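Adenylate cyclase-like protein (PDB 3GQS) is of unknown function; the crystallised piece is its forkhead-associated (FHA) domain, a fold that in other proteins recognises phosphothreonine peptides. Local coordinates at residues A[3-7]-A[18-22]; A[40-45]-A[92-96]; A[44-50]-A[68-72]. The contacts are given in a common frame with arbitrary orientation. Where two conformers were deposited one is given. Residue numbers count along the deposited sequence, not the author numbering.

Interaction 1 of 3, residues A[3-7]-A[18-22]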
loop_
_atom_site.group_PDB
_atom_site.type_symbol
_atom_site.label_atom_id
_atom_site.label_comp_id
_atom_site.label_asym_id
_atom_site.label_seq_id
_atom_site.Cartn_x
_atom_site.Cartn_y
_atom_site.Cartn_z
ATOM N N SER A 3 8.713 16.216 3.709
ATOM C CA SER A 3 9.317 14.845 3.925
ATOM C C SER A 3 8.959 13.834 2.802
ATOM O O SER A 3 7.958 13.967 2.126
ATOM C CB SER A 3 8.941 14.300 5.305
ATOM O OG SER A 3 7.661 13.683 5.312
ATOM N N ARG A 4 9.789 12.808 2.671
ATOM C CA ARG A 4 9.825 11.904 1.499
ATOM C C ARG A 4 9.420 10.457 1.829
ATOM O O ARG A 4 10.140 9.756 2.531
ATOM C CB ARG A 4 11.256 11.932 0.965
ATOM C CG ARG A 4 11.482 11.277 -0.329
ATOM C CD ARG A 4 12.964 11.153 -0.630
ATOM N NE ARG A 4 13.173 10.450 -1.892
ATOM C CZ ARG A 4 13.011 10.985 -3.101
ATOM N NH1 ARG A 4 13.241 10.239 -4.164
ATOM N NH2 ARG A 4 12.663 12.276 -3.256
ATOM N N PHE A 5 8.274 10.018 1.322
ATOM C CA PHE A 5 7.778 8.649 1.582
ATOM C C PHE A 5 8.125 7.703 0.446
ATOM O O PHE A 5 8.041 8.071 -0.708
ATOM C CB PHE A 5 6.255 8.583 1.725
ATOM C CG PHE A 5 5.708 9.292 2.940
ATOM C CD1 PHE A 5 5.611 8.630 4.169
ATOM C CD2 PHE A 5 5.236 10.618 2.843
ATOM C CE1 PHE A 5 5.083 9.290 5.312
ATOM C CE2 PHE A 5 4.709 11.265 3.947
ATOM C CZ PHE A 5 4.630 10.602 5.193
ATOM N N LEU A 6 8.415 6.462 0.805
ATOM C CA LEU A 6 8.656 5.405 -0.181
ATOM C C LEU A 6 7.913 4.156 0.242
ATOM O O LEU A 6 7.823 3.855 1.413
ATOM C CB LEU A 6 10.172 5.126 -0.369
ATOM C CG LEU A 6 10.972 6.231 -1.075
ATOM C CD1 LEU A 6 11.833 7.054 -0.053
ATOM C CD2 LEU A 6 11.821 5.644 -2.213
ATOM N N LEU A 7 7.379 3.428 -0.716
ATOM C CA LEU A 7 6.719 2.206 -0.410
ATOM C C LEU A 7 7.766 1.112 -0.677
ATOM O O LEU A 7 8.292 1.020 -1.775
ATOM C CB LEU A 7 5.454 2.015 -1.277
ATOM C CG LEU A 7 4.645 0.727 -0.990
ATOM C CD1 LEU A 7 3.199 0.832 -1.319
ATOM C CD2 LEU A 7 5.191 -0.419 -1.744
ATOM N N GLU A 18 10.992 -0.716 -4.534
ATOM C CA GLU A 18 10.800 0.553 -3.778
ATOM C C GLU A 18 10.413 1.755 -4.668
ATOM O O GLU A 18 11.056 2.035 -5.651
ATOM C CB GLU A 18 12.033 0.839 -2.954
ATOM C CG GLU A 18 11.926 1.968 -1.917
ATOM C CD GLU A 18 13.113 1.937 -0.938
ATOM O OE1 GLU A 18 14.014 1.074 -1.156
ATOM O OE2 GLU A 18 13.157 2.756 0.022
ATOM N N PHE A 19 9.345 2.440 -4.263
ATOM C CA PHE A 19 8.693 3.486 -5.087
ATOM C C PHE A 19 8.385 4.750 -4.268
ATOM O O PHE A 19 7.743 4.696 -3.238
ATOM C CB PHE A 19 7.405 2.947 -5.714
ATOM C CG PHE A 19 6.949 3.699 -6.972
ATOM C CD1 PHE A 19 7.825 3.938 -8.017
ATOM C CD2 PHE A 19 5.634 4.122 -7.100
ATOM C CE1 PHE A 19 7.415 4.595 -9.162
ATOM C CE2 PHE A 19 5.209 4.781 -8.236
ATOM C CZ PHE A 19 6.102 5.023 -9.273
ATOM N N HIS A 20 8.871 5.888 -4.747
ATOM C CA HIS A 20 8.609 7.197 -4.122
ATOM C C HIS A 20 7.155 7.530 -4.335
ATOM O O HIS A 20 6.676 7.497 -5.433
ATOM C CB HIS A 20 9.489 8.251 -4.754
ATOM C CG HIS A 20 9.240 9.641 -4.285
ATOM N ND1 HIS A 20 9.450 10.734 -5.102
ATOM C CD2 HIS A 20 8.866 10.139 -3.082
ATOM C CE1 HIS A 20 9.194 11.845 -4.429
ATOM N NE2 HIS A 20 8.845 11.516 -3.199
ATOM N N LEU A 21 6.458 7.745 -3.245
ATOM C CA LEU A 21 5.041 8.066 -3.271
ATOM C C LEU A 21 4.949 9.591 -3.005
ATOM O O LEU A 21 5.321 10.089 -1.937
ATOM C CB LEU A 21 4.272 7.261 -2.211
ATOM C CG LEU A 21 4.279 5.722 -2.344
ATOM C CD1 LEU A 21 3.417 5.097 -1.253
ATOM C CD2 LEU A 21 3.841 5.262 -3.686
ATOM N N ASP A 22 4.472 10.297 -4.000
ATOM C CA ASP A 22 4.542 11.816 -4.037
ATOM C C ASP A 22 3.513 12.411 -3.120
ATOM O O ASP A 22 2.419 11.852 -2.954
ATOM C CB ASP A 22 4.314 12.330 -5.458
ATOM C CG ASP A 22 5.511 12.108 -6.385
ATOM O OD1 ASP A 22 6.646 12.083 -5.891
ATOM O OD2 ASP A 22 5.355 11.995 -7.631
HETATM O O HOH W 1 6.718 12.070 -0.570
#
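Strands 4-7 and 18-21 run antiparallel, their short axes 4.5 Å apart at closest approach and at 143° to each other. Three backbone hydrogen bonds join them. Leu7 is satisfied at both ends: its N gives a bond to Phe19 O at 2.8 Å, and its O accepts one from Phe19 N at 3.1 Å. Two residues back, Phe5 O accepts from Leu21 N at 3.0 Å. A water bridges Phe5 N and Leu21 O. It accepts from Phe5 N at 3.2 Å, donates to Leu21 O at 2.8 Å, and makes a weak hydrogen bond with His20 NE2 at 3.4 Å. Between these pairs sits Leu6 with His20, a non-hydrogen-bonded pair with CA atoms 4.3 Å apart. Here Leu6 CA makes a CA-H...O contact of 3.3 Å with Phe19 O. The backbones of Leu6 and Arg4 bond the other way, Leu6 to Val100 and Arg4 to Tyr102 of strand 95-102.

Arg4, Leu6, Glu18 and His20 lie on one face of the sheet. There the Arg4 guanidinium lies flat on the His20 ring, centres 4.0 Å apart and planes at 21°. Leu6 CD2 meets Glu18 CG at 3.7 Å. On the other face, Leu7 CB packs on Leu21 CD1 at 3.7 Å. Both leucines turn to the second sheet, reaching Ile38 and Ile52. This is a beta hairpin, with 18-21 as the edge strand, in the beta sandwich of the FHA fold.

Interaction 2 of 3, residues A[40-45]-A[92-96]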
loop_
_atom_site.group_PDB
_atom_site.type_symbol
_atom_site.label_atom_id
_atom_site.label_comp_id
_atom_site.label_asym_id
_atom_site.label_seq_id
_atom_site.Cartn_x
_atom_site.Cartn_y
_atom_site.Cartn_z
ATOM N N LEU A 40 1.741 -5.736 -8.278
ATOM C CA LEU A 40 2.323 -6.925 -7.603
ATOM C C LEU A 40 1.701 -8.212 -8.169
ATOM O O LEU A 40 0.481 -8.404 -8.130
ATOM C CB LEU A 40 2.066 -6.875 -6.094
ATOM C CG LEU A 40 2.308 -5.527 -5.387
ATOM C CD1 LEU A 40 1.553 -5.431 -4.039
ATOM C CD2 LEU A 40 3.826 -5.325 -5.241
ATOM N N SER A 41 2.539 -9.092 -8.677
ATOM C CA SER A 41 2.059 -10.264 -9.455
ATOM C C SER A 41 1.468 -11.450 -8.643
ATOM O O SER A 41 1.082 -12.433 -9.213
ATOM C CB SER A 41 3.173 -10.767 -10.380
ATOM O OG SER A 41 4.346 -11.069 -9.642
ATOM N N ASP A 42 1.344 -11.309 -7.338
ATOM C CA ASP A 42 0.849 -12.368 -6.454
ATOM C C ASP A 42 -0.659 -12.618 -6.602
ATOM O O ASP A 42 -1.483 -11.720 -6.455
ATOM C CB ASP A 42 1.233 -11.996 -5.020
ATOM C CG ASP A 42 0.669 -12.934 -3.971
ATOM O OD1 ASP A 42 0.356 -14.122 -4.265
ATOM O OD2 ASP A 42 0.544 -12.443 -2.820
ATOM N N MET A 43 -0.988 -13.871 -6.875
ATOM C CA MET A 43 -2.365 -14.367 -7.041
ATOM C C MET A 43 -3.359 -13.938 -5.948
ATOM O O MET A 43 -4.553 -13.887 -6.197
ATOM C CB MET A 43 -2.354 -15.905 -7.106
ATOM C CG MET A 43 -1.870 -16.511 -8.428
ATOM S SD MET A 43 -3.078 -16.515 -9.798
ATOM C CE MET A 43 -2.680 -14.930 -10.602
ATOM N N SER A 44 -2.866 -13.652 -4.746
ATOM C CA SER A 44 -3.718 -13.337 -3.574
ATOM C C SER A 44 -3.988 -11.822 -3.432
ATOM O O SER A 44 -4.582 -11.358 -2.447
ATOM C CB SER A 44 -3.073 -13.876 -2.294
ATOM O OG SER A 44 -1.876 -13.151 -2.032
ATOM N N ILE A 45 -3.489 -11.078 -4.415
ATOM C CA ILE A 45 -3.711 -9.628 -4.533
ATOM C C ILE A 45 -4.820 -9.323 -5.607
ATOM O O ILE A 45 -4.752 -9.686 -6.793
ATOM C CB ILE A 45 -2.368 -8.875 -4.795
ATOM C CG1 ILE A 45 -1.385 -9.130 -3.621
ATOM C CG2 ILE A 45 -2.556 -7.353 -4.889
ATOM C CD1 ILE A 45 0.071 -8.617 -3.856
ATOM N N LEU A 92 -1.098 -7.463 2.216
ATOM C CA LEU A 92 -2.072 -7.646 1.121
ATOM C C LEU A 92 -1.880 -9.046 0.574
ATOM O O LEU A 92 -0.921 -9.288 -0.120
ATOM C CB LEU A 92 -1.846 -6.646 -0.017
ATOM C CG LEU A 92 -1.847 -5.149 0.335
ATOM C CD1 LEU A 92 -1.804 -4.328 -0.969
ATOM C CD2 LEU A 92 -3.039 -4.838 1.210
ATOM N N GLY A 93 -2.801 -9.943 0.868
ATOM C CA GLY A 93 -2.646 -11.322 0.484
ATOM C C GLY A 93 -1.443 -11.821 1.268
ATOM O O GLY A 93 -1.367 -11.644 2.476
ATOM N N THR A 94 -0.495 -12.401 0.559
ATOM C CA THR A 94 0.724 -12.928 1.170
ATOM C C THR A 94 1.868 -11.924 1.007
ATOM O O THR A 94 2.991 -12.173 1.428
ATOM C CB THR A 94 1.115 -14.255 0.531
ATOM O OG1 THR A 94 1.403 -14.019 -0.846
ATOM C CG2 THR A 94 -0.012 -15.258 0.634
ATOM N N THR A 95 1.562 -10.772 0.417
ATOM C CA THR A 95 2.558 -9.749 0.201
ATOM C C THR A 95 2.618 -8.755 1.397
ATOM O O THR A 95 1.628 -8.409 1.997
ATOM C CB THR A 95 2.337 -9.049 -1.164
ATOM O OG1 THR A 95 2.585 -10.003 -2.212
ATOM C CG2 THR A 95 3.259 -7.848 -1.338
ATOM N N LEU A 96 3.824 -8.345 1.743
ATOM C CA LEU A 96 4.077 -7.473 2.883
ATOM C C LEU A 96 4.725 -6.213 2.348
ATOM O O LEU A 96 5.535 -6.265 1.455
ATOM C CB LEU A 96 4.986 -8.164 3.909
ATOM C CG LEU A 96 4.440 -9.361 4.704
ATOM C CD1 LEU A 96 5.568 -9.983 5.656
ATOM C CD2 LEU A 96 3.159 -9.044 5.496
#
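The carboxylate of Asp42 dominates this contact. Its OD2 accepts from Thr94 OG1 at 2.7 Å and, less closely, from Thr95 OG1 at 3.2 Å. Within its own loop the same OD2 accepts from Ser44 OG at 2.6 Å. Ser44 OG in turn accepts from Thr94 N at 3.0 Å, so the serine hydroxyl relays between carboxylate and backbone. Both sides are beta turns: type I from Asp42 to Ile45, and type II' from Leu92 to Thr95. Gly93 has a phi of 65° and packs its CA 3.2 Å from Ser44 OG. A CB at this position would collide with that hydroxyl. Farther in, the contact becomes apolar. Ile45 CG1 approaches Leu92 CB at 4.4 Å, and Leu40 CD1 meets Thr95 CG2 at 4.0 Å. Leu40 and Leu92 both continue onto Val29 of strand 26-30. The chemistry implies a turn-to-turn junction in which one carboxylate oxygen gathers three hydroxyls, pinning the loop after strand 38-39 to the hairpin turn joining strands 90-92 and 95-102.

Interaction 3 of 3, residues A[44-50]-A[68-72]. With PO4 (phosphate ion), chain C.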
loop_
_atom_site.group_PDB
_atom_site.type_symbol
_atom_site.label_atom_id
_atom_site.label_comp_id
_atom_site.label_asym_id
_atom_site.label_seq_id
_atom_site.Cartn_x
_atom_site.Cartn_y
_atom_site.Cartn_z
ATOM N N SER A 44 -2.866 -13.652 -4.746
ATOM C CA SER A 44 -3.718 -13.337 -3.574
ATOM C C SER A 44 -3.988 -11.822 -3.432
ATOM O O SER A 44 -4.582 -11.358 -2.447
ATOM C CB SER A 44 -3.073 -13.876 -2.294
ATOM O OG SER A 44 -1.876 -13.151 -2.032
ATOM N N ILE A 45 -3.489 -11.078 -4.415
ATOM C CA ILE A 45 -3.711 -9.628 -4.533
ATOM C C ILE A 45 -4.820 -9.323 -5.607
ATOM O O ILE A 45 -4.752 -9.686 -6.793
ATOM C CB ILE A 45 -2.368 -8.875 -4.795
ATOM C CG1 ILE A 45 -1.385 -9.130 -3.621
ATOM C CG2 ILE A 45 -2.556 -7.353 -4.889
ATOM C CD1 ILE A 45 0.071 -8.617 -3.856
ATOM N N SER A 46 -5.845 -8.632 -5.160
ATOM C CA SER A 46 -6.909 -8.175 -6.043
ATOM C C SER A 46 -6.369 -7.318 -7.206
ATOM O O SER A 46 -5.290 -6.722 -7.119
ATOM C CB SER A 46 -7.973 -7.456 -5.229
ATOM O OG SER A 46 -8.709 -8.428 -4.507
ATOM N N ARG A 47 -7.108 -7.312 -8.304
ATOM C CA ARG A 47 -6.722 -6.563 -9.500
ATOM C C ARG A 47 -6.397 -5.112 -9.093
ATOM O O ARG A 47 -5.377 -4.543 -9.456
ATOM C CB ARG A 47 -7.828 -6.585 -10.522
ATOM C CG ARG A 47 -8.028 -7.931 -11.163
ATOM C CD ARG A 47 -9.318 -8.034 -11.976
ATOM N NE ARG A 47 -9.538 -9.395 -12.457
ATOM C CZ ARG A 47 -10.084 -10.401 -11.756
ATOM N NH1 ARG A 47 -10.513 -10.247 -10.519
ATOM N NH2 ARG A 47 -10.272 -11.570 -12.329
ATOM N N GLN A 48 -7.268 -4.583 -8.271
ATOM C CA GLN A 48 -6.985 -3.369 -7.502
ATOM C C GLN A 48 -7.424 -3.577 -6.075
ATOM O O GLN A 48 -8.547 -3.873 -5.776
ATOM C CB GLN A 48 -7.643 -2.119 -8.147
ATOM C CG GLN A 48 -9.189 -2.115 -8.156
ATOM C CD GLN A 48 -9.730 -0.925 -8.951
ATOM O OE1 GLN A 48 -9.294 0.230 -8.749
ATOM N NE2 GLN A 48 -10.654 -1.191 -9.864
ATOM N N HIS A 49 -6.483 -3.418 -5.174
ATOM C CA HIS A 49 -6.633 -3.957 -3.865
ATOM C C HIS A 49 -6.770 -2.887 -2.770
ATOM O O HIS A 49 -7.618 -2.973 -1.884
ATOM C CB HIS A 49 -5.398 -4.817 -3.596
ATOM C CG HIS A 49 -5.526 -5.680 -2.376
ATOM N ND1 HIS A 49 -5.500 -7.056 -2.434
ATOM C CD2 HIS A 49 -5.681 -5.352 -1.072
ATOM C CE1 HIS A 49 -5.677 -7.534 -1.213
ATOM N NE2 HIS A 49 -5.779 -6.519 -0.363
ATOM N N ALA A 50 -5.859 -1.929 -2.828
ATOM C CA ALA A 50 -5.661 -0.934 -1.784
ATOM C C ALA A 50 -5.288 0.353 -2.483
ATOM O O ALA A 50 -4.688 0.336 -3.532
ATOM C CB ALA A 50 -4.523 -1.334 -0.805
ATOM N N LYS A 68 -10.404 -8.935 -2.150
ATOM C CA LYS A 68 -10.827 -10.308 -1.779
ATOM C C LYS A 68 -10.402 -10.668 -0.332
ATOM O O LYS A 68 -11.215 -11.110 0.468
ATOM C CB LYS A 68 -10.248 -11.308 -2.791
ATOM C CG LYS A 68 -11.046 -12.579 -2.977
ATOM C CD LYS A 68 -10.110 -13.789 -3.165
ATOM C CE LYS A 68 -10.893 -15.034 -3.484
ATOM N NZ LYS A 68 -11.561 -14.925 -4.821
ATOM N N ASN A 69 -9.142 -10.385 -0.012
ATOM C CA ASN A 69 -8.444 -10.800 1.226
ATOM C C ASN A 69 -8.269 -9.700 2.294
ATOM O O ASN A 69 -7.744 -9.951 3.387
ATOM C CB ASN A 69 -7.033 -11.292 0.845
ATOM C CG ASN A 69 -7.066 -12.620 0.073
ATOM O OD1 ASN A 69 -7.901 -13.486 0.334
ATOM N ND2 ASN A 69 -6.166 -12.772 -0.887
ATOM N N GLY A 70 -8.631 -8.477 1.948
ATOM C CA GLY A 70 -8.618 -7.387 2.919
ATOM C C GLY A 70 -7.275 -6.706 2.975
ATOM O O GLY A 70 -6.325 -7.087 2.302
ATOM N N VAL A 71 -7.209 -5.670 3.788
ATOM C CA VAL A 71 -5.983 -4.901 3.991
ATOM C C VAL A 71 -5.680 -4.943 5.480
ATOM O O VAL A 71 -6.496 -4.499 6.289
ATOM C CB VAL A 71 -6.128 -3.454 3.506
ATOM C CG1 VAL A 71 -4.910 -2.638 3.954
ATOM C CG2 VAL A 71 -6.286 -3.403 1.988
ATOM N N ILE A 72 -4.540 -5.541 5.822
ATOM C CA ILE A 72 -4.132 -5.770 7.219
ATOM C C ILE A 72 -2.993 -4.835 7.544
ATOM O O ILE A 72 -1.973 -4.835 6.851
ATOM C CB ILE A 72 -3.604 -7.212 7.489
ATOM C CG1 ILE A 72 -4.706 -8.250 7.290
ATOM C CG2 ILE A 72 -3.035 -7.343 8.932
ATOM C CD1 ILE A 72 -4.493 -9.500 8.126
HETATM P P PO4 C . -10.682 -9.015 -7.283
HETATM O O1 PO4 C . -11.336 -8.064 -6.328
HETATM O O2 PO4 C . -9.814 -9.908 -6.353
HETATM O O3 PO4 C . -11.709 -9.833 -8.045
HETATM O O4 PO4 C . -9.831 -8.460 -8.384
#
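Both segments are mainly loop, and they approach at several points without pairing as strands. The CA atoms of Ser46 and Lys68 are 6.2 Å apart, and those of Ala50 and Val71 are 7.0 Å apart. His49 and Ala50 form a classic beta bulge opposite Val29. Gly70, at phi 88° and psi 177°, has angles that suit glycine. Three hydrogen bonds cross. Asn69 ND2 donates to Ser44 O at 2.6 Å, Lys68 N to Ser46 OG at 2.9 Å, and His49 NE2 to Gly70 O at 2.8 Å. His49 ND1 accepts from Ser46 N at 3.2 Å, so both ring nitrogens are used. At the ring edge, Val71 CG2 lies 3.7 Å from His49 CD2; it is also 3.9 Å from Ala50 CB. A phosphate ion, probably from the crystallisation liquor, accepts from Ser46 OG at its O2 (2.6 Å) and from Arg47 N (3.0 Å) and Arg47 NH1 (2.9 Å) at its O4. Loop 68-72 thus helps position the Ser46 hydroxyl that holds the ion, probably where FHA domains take the phosphate of a phosphothreonine.

How the interactions relate
From the N terminus, interaction 1 comes first. It closes the short hairpin of strands 4-9 and 18-21, and it is complete before the other two begin. Interaction 2 then opens after strand 38-39 and closes a long loop that ends at the turn before strand 95-102. Interaction 3 starts within its first segment, sharing Ser44 and Ile45, and closes within that loop. It joins the loops before strands 50-54 and 72-73, which belong to different sheets. The two touch through Leu92; their centres are about 7 Å apart. Interaction 1 lies about 20 Å from interaction 2 and 21 Å from interaction 3, centre to centre. Strand 95-102, where interaction 2 ends, neighbours strand 4-9 of interaction 1 in one sheet.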